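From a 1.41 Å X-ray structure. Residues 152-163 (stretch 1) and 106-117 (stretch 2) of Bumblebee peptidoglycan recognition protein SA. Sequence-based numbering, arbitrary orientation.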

# COMPACT_ATOMS: atom_id res chain seq x y z
N THR A 152 10.80 11.84 2.00
CA THR A 152 9.89 11.69 0.87
C THR A 152 8.71 12.63 1.06
O THR A 152 8.39 13.02 2.20
CB THR A 152 9.37 10.24 0.75
OG1 THR A 152 8.61 10.12 -0.46
CG2 THR A 152 8.51 9.79 1.98
N MET A 153 8.04 12.99 -0.04
CA MET A 153 6.74 13.68 0.07
C MET A 153 5.54 12.72 0.18
O MET A 153 4.45 13.14 0.57
CB MET A 153 6.57 14.76 -1.01
CG MET A 153 7.48 15.98 -0.82
SD MET A 153 7.27 16.90 0.73
CE MET A 153 5.89 17.96 0.32
N SER A 154 5.77 11.44 -0.10
CA SER A 154 4.73 10.39 0.01
C SER A 154 4.17 10.35 1.46
O SER A 154 4.96 10.37 2.43
CB SER A 154 5.36 9.06 -0.39
OG SER A 154 4.39 8.02 -0.37
N PRO A 155 2.84 10.30 1.67
CA PRO A 155 1.79 9.96 0.71
C PRO A 155 1.10 11.18 0.09
O PRO A 155 -0.03 11.07 -0.40
CB PRO A 155 0.79 9.20 1.61
CG PRO A 155 0.85 9.97 2.90
CD PRO A 155 2.33 10.24 3.06
N GLY A 156 1.78 12.33 0.14
CA GLY A 156 1.23 13.60 -0.30
C GLY A 156 0.57 14.33 0.85
O GLY A 156 -0.07 13.70 1.70
N SER A 157 0.72 15.64 0.89
CA SER A 157 0.24 16.42 2.03
C SER A 157 -1.24 16.24 2.33
O SER A 157 -1.64 16.17 3.49
CB SER A 157 0.58 17.89 1.85
OG SER A 157 1.98 18.07 1.90
N LYS A 158 -2.06 16.15 1.28
CA LYS A 158 -3.49 16.03 1.48
C LYS A 158 -3.90 14.66 2.05
O LYS A 158 -4.68 14.60 3.00
CB LYS A 158 -4.26 16.35 0.19
CG LYS A 158 -5.74 16.57 0.40
CD LYS A 158 -6.06 17.98 0.89
CE LYS A 158 -7.57 18.15 1.06
NZ LYS A 158 -7.87 19.35 1.88
N LEU A 159 -3.34 13.57 1.49
CA LEU A 159 -3.60 12.23 2.00
C LEU A 159 -3.03 12.08 3.42
O LEU A 159 -3.65 11.43 4.26
CB LEU A 159 -3.06 11.16 1.06
CG LEU A 159 -3.23 9.70 1.47
CD1 LEU A 159 -4.64 9.29 1.89
CD2 LEU A 159 -2.79 8.86 0.28
N GLN A 160 -1.87 12.68 3.67
CA GLN A 160 -1.30 12.69 5.02
C GLN A 160 -2.29 13.28 6.05
O GLN A 160 -2.46 12.71 7.14
CB GLN A 160 0.04 13.42 5.04
CG GLN A 160 0.70 13.47 6.42
CD GLN A 160 1.26 12.13 6.88
OE1 GLN A 160 1.42 11.21 6.09
NE2 GLN A 160 1.56 12.02 8.16
N LYS A 161 -2.94 14.39 5.71
CA LYS A 161 -3.99 14.96 6.56
C LYS A 161 -5.17 14.00 6.73
O LYS A 161 -5.68 13.81 7.84
CB LYS A 161 -4.46 16.33 6.02
CG LYS A 161 -3.42 17.44 6.18
CD LYS A 161 -3.90 18.80 5.69
CE LYS A 161 -2.87 19.90 5.97
NZ LYS A 161 -1.65 19.79 5.11
N GLN A 162 -5.59 13.34 5.64
CA GLN A 162 -6.75 12.46 5.68
C GLN A 162 -6.57 11.24 6.62
O GLN A 162 -7.49 10.86 7.33
CB GLN A 162 -7.12 11.99 4.26
CG GLN A 162 -7.63 13.11 3.34
CD GLN A 162 -7.83 12.62 1.91
OE1 GLN A 162 -6.86 12.44 1.16
NE2 GLN A 162 -9.07 12.43 1.52
N ILE A 163 -5.39 10.63 6.63
CA ILE A 163 -5.17 9.46 7.48
C ILE A 163 -5.15 9.77 8.99
O ILE A 163 -5.34 8.85 9.80
CB ILE A 163 -3.92 8.62 7.08
CG1 ILE A 163 -2.62 9.39 7.32
CG2 ILE A 163 -4.04 8.13 5.64
CD1 ILE A 163 -1.37 8.57 7.06
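Stretch 2, residues 106-117: GFIGNFQEKAAS

Two glutamines, one from each stretch, do most of the polar work. Gln 162, on the helix, reads the backbone of Ala 116 with both ends of its amide: Ala 116 N donates to Gln 162 OE1 at 2.9 Å, and Gln 162 NE2 donates to Ala 116 O at 2.9 Å. The pairing resembles a rung of β-sheet, and the extended backbone of Ala 116 (phi/psi -72/146) presents both groups to it. At the helix start the roles reverse. Gln 112 points its CA-to-CB bond away, yet with chi1 t and chi2 p its amide returns, so that OE1 accepts from Ser 157 N at 3.0 Å while NE2 gives a weak bond to Ser 157 OG at 3.1 Å. A water joins them, donating to Gln 112 OE1 and Met 153 O and accepting from Ser 157 OG. Phe 111 O adds weak bonds from Lys 158 N (3.1 Å) and Leu 159 N (3.5 Å), so stretch 2 serves the unpaired amides of the first turn.

Such closeness rests on Gly 156, the N-cap residue, whose CA lies 3.8 Å from Gln 112 CA. A CB here would clash with Phe 111 C and Gln 112 N, and its backbone angles alone call for glycine.

Stretch 2 runs as strand through Phe 107, then as loop. From Gln 112 beside Gly 156 it proceeds to Ala 115 beside Lys 158, with 5.4 Å between the CA atoms of this second pair, and to Ala 116 at Gln 162. Beneath the polar contacts, Leu 159 plugs the hollow: CD2 sits over one face of Phe 107, 3.6 Å from its CG, CB meets Phe 111 CB at 3.7 Å, and CD1 reaches Ala 116 CB at 4.1 Å. Outside, Lys 158 CG lies 3.4 Å from Ala 115 CA before its chain leads away.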

# COMPACT_ATOMS: atom_id res chain seq x y z
N GLY A 106 0.01 1.45 -1.14
CA GLY A 106 0.15 2.55 -2.13
C GLY A 106 -1.20 2.98 -2.69
O GLY A 106 -1.83 2.21 -3.44
N PHE A 107 -1.64 4.20 -2.37
CA PHE A 107 -2.83 4.80 -3.00
C PHE A 107 -2.43 5.20 -4.43
O PHE A 107 -1.44 5.95 -4.60
CB PHE A 107 -3.32 6.04 -2.22
CG PHE A 107 -4.12 5.72 -0.96
CD1 PHE A 107 -3.55 5.01 0.11
CD2 PHE A 107 -5.42 6.20 -0.86
CE1 PHE A 107 -4.31 4.77 1.26
CE2 PHE A 107 -6.18 5.97 0.29
CZ PHE A 107 -5.61 5.26 1.33
N ILE A 108 -3.18 4.72 -5.42
CA ILE A 108 -2.83 5.03 -6.82
C ILE A 108 -3.25 6.46 -7.14
O ILE A 108 -4.45 6.79 -7.13
CB ILE A 108 -3.46 4.01 -7.80
CG1 ILE A 108 -2.93 2.60 -7.51
CG2 ILE A 108 -3.16 4.39 -9.26
CD1 ILE A 108 -3.70 1.48 -8.22
N GLY A 109 -2.25 7.32 -7.36
CA GLY A 109 -2.49 8.73 -7.63
C GLY A 109 -1.40 9.61 -7.00
O GLY A 109 -0.46 9.10 -6.36
N ASN A 110 -1.55 10.92 -7.19
CA ASN A 110 -0.69 11.94 -6.59
C ASN A 110 -1.59 12.77 -5.67
O ASN A 110 -2.45 13.52 -6.12
CB ASN A 110 -0.05 12.81 -7.68
CG ASN A 110 1.02 13.74 -7.13
OD1 ASN A 110 0.96 14.15 -5.98
ND2 ASN A 110 2.00 14.10 -7.96
N PHE A 111 -1.39 12.60 -4.36
CA PHE A 111 -2.23 13.25 -3.36
C PHE A 111 -1.54 14.38 -2.59
O PHE A 111 -1.90 14.67 -1.45
CB PHE A 111 -2.92 12.17 -2.47
CG PHE A 111 -3.71 11.20 -3.29
CD1 PHE A 111 -4.87 11.61 -3.94
CD2 PHE A 111 -3.24 9.90 -3.52
CE1 PHE A 111 -5.58 10.75 -4.77
CE2 PHE A 111 -3.95 9.03 -4.37
CZ PHE A 111 -5.12 9.46 -4.98
N GLN A 112 -0.60 15.04 -3.27
CA GLN A 112 0.09 16.23 -2.74
C GLN A 112 -0.86 17.43 -2.65
O GLN A 112 -0.86 18.16 -1.67
CB GLN A 112 1.34 16.56 -3.57
CG GLN A 112 2.16 17.78 -3.09
CD GLN A 112 2.62 17.72 -1.63
OE1 GLN A 112 2.82 16.62 -1.07
NE2 GLN A 112 2.80 18.86 -1.02
N GLU A 113 -1.68 17.60 -3.69
CA GLU A 113 -2.52 18.79 -3.86
C GLU A 113 -4.01 18.45 -3.83
O GLU A 113 -4.83 19.31 -3.52
CB GLU A 113 -2.18 19.49 -5.18
CG GLU A 113 -0.75 20.00 -5.29
CD GLU A 113 -0.63 21.48 -4.99
OE1 GLU A 113 -1.08 21.92 -3.91
OE2 GLU A 113 -0.07 22.19 -5.85
N LYS A 114 -4.34 17.22 -4.20
CA LYS A 114 -5.73 16.75 -4.14
C LYS A 114 -5.94 15.61 -3.14
O LYS A 114 -5.02 14.83 -2.85
CB LYS A 114 -6.28 16.36 -5.51
CG LYS A 114 -5.44 15.40 -6.33
CD LYS A 114 -5.88 15.39 -7.80
CE LYS A 114 -5.35 16.58 -8.58
NZ LYS A 114 -5.91 16.67 -9.96
N ALA A 115 -7.16 15.54 -2.61
CA ALA A 115 -7.56 14.51 -1.66
C ALA A 115 -7.81 13.17 -2.35
O ALA A 115 -8.25 13.12 -3.50
CB ALA A 115 -8.81 14.93 -0.91
N ALA A 116 -7.53 12.08 -1.64
CA ALA A 116 -7.97 10.76 -2.08
C ALA A 116 -9.50 10.63 -1.87
O ALA A 116 -10.05 11.20 -0.92
CB ALA A 116 -7.22 9.69 -1.32
N SER A 117 -10.17 9.91 -2.76
CA SER A 117 -11.63 9.80 -2.70
C SER A 117 -12.05 8.99 -1.47
O SER A 117 -11.27 8.18 -0.93
CB SER A 117 -12.20 9.15 -3.95
OG SER A 117 -11.77 7.81 -4.03
O HOH W 1 3.78 15.66 1.50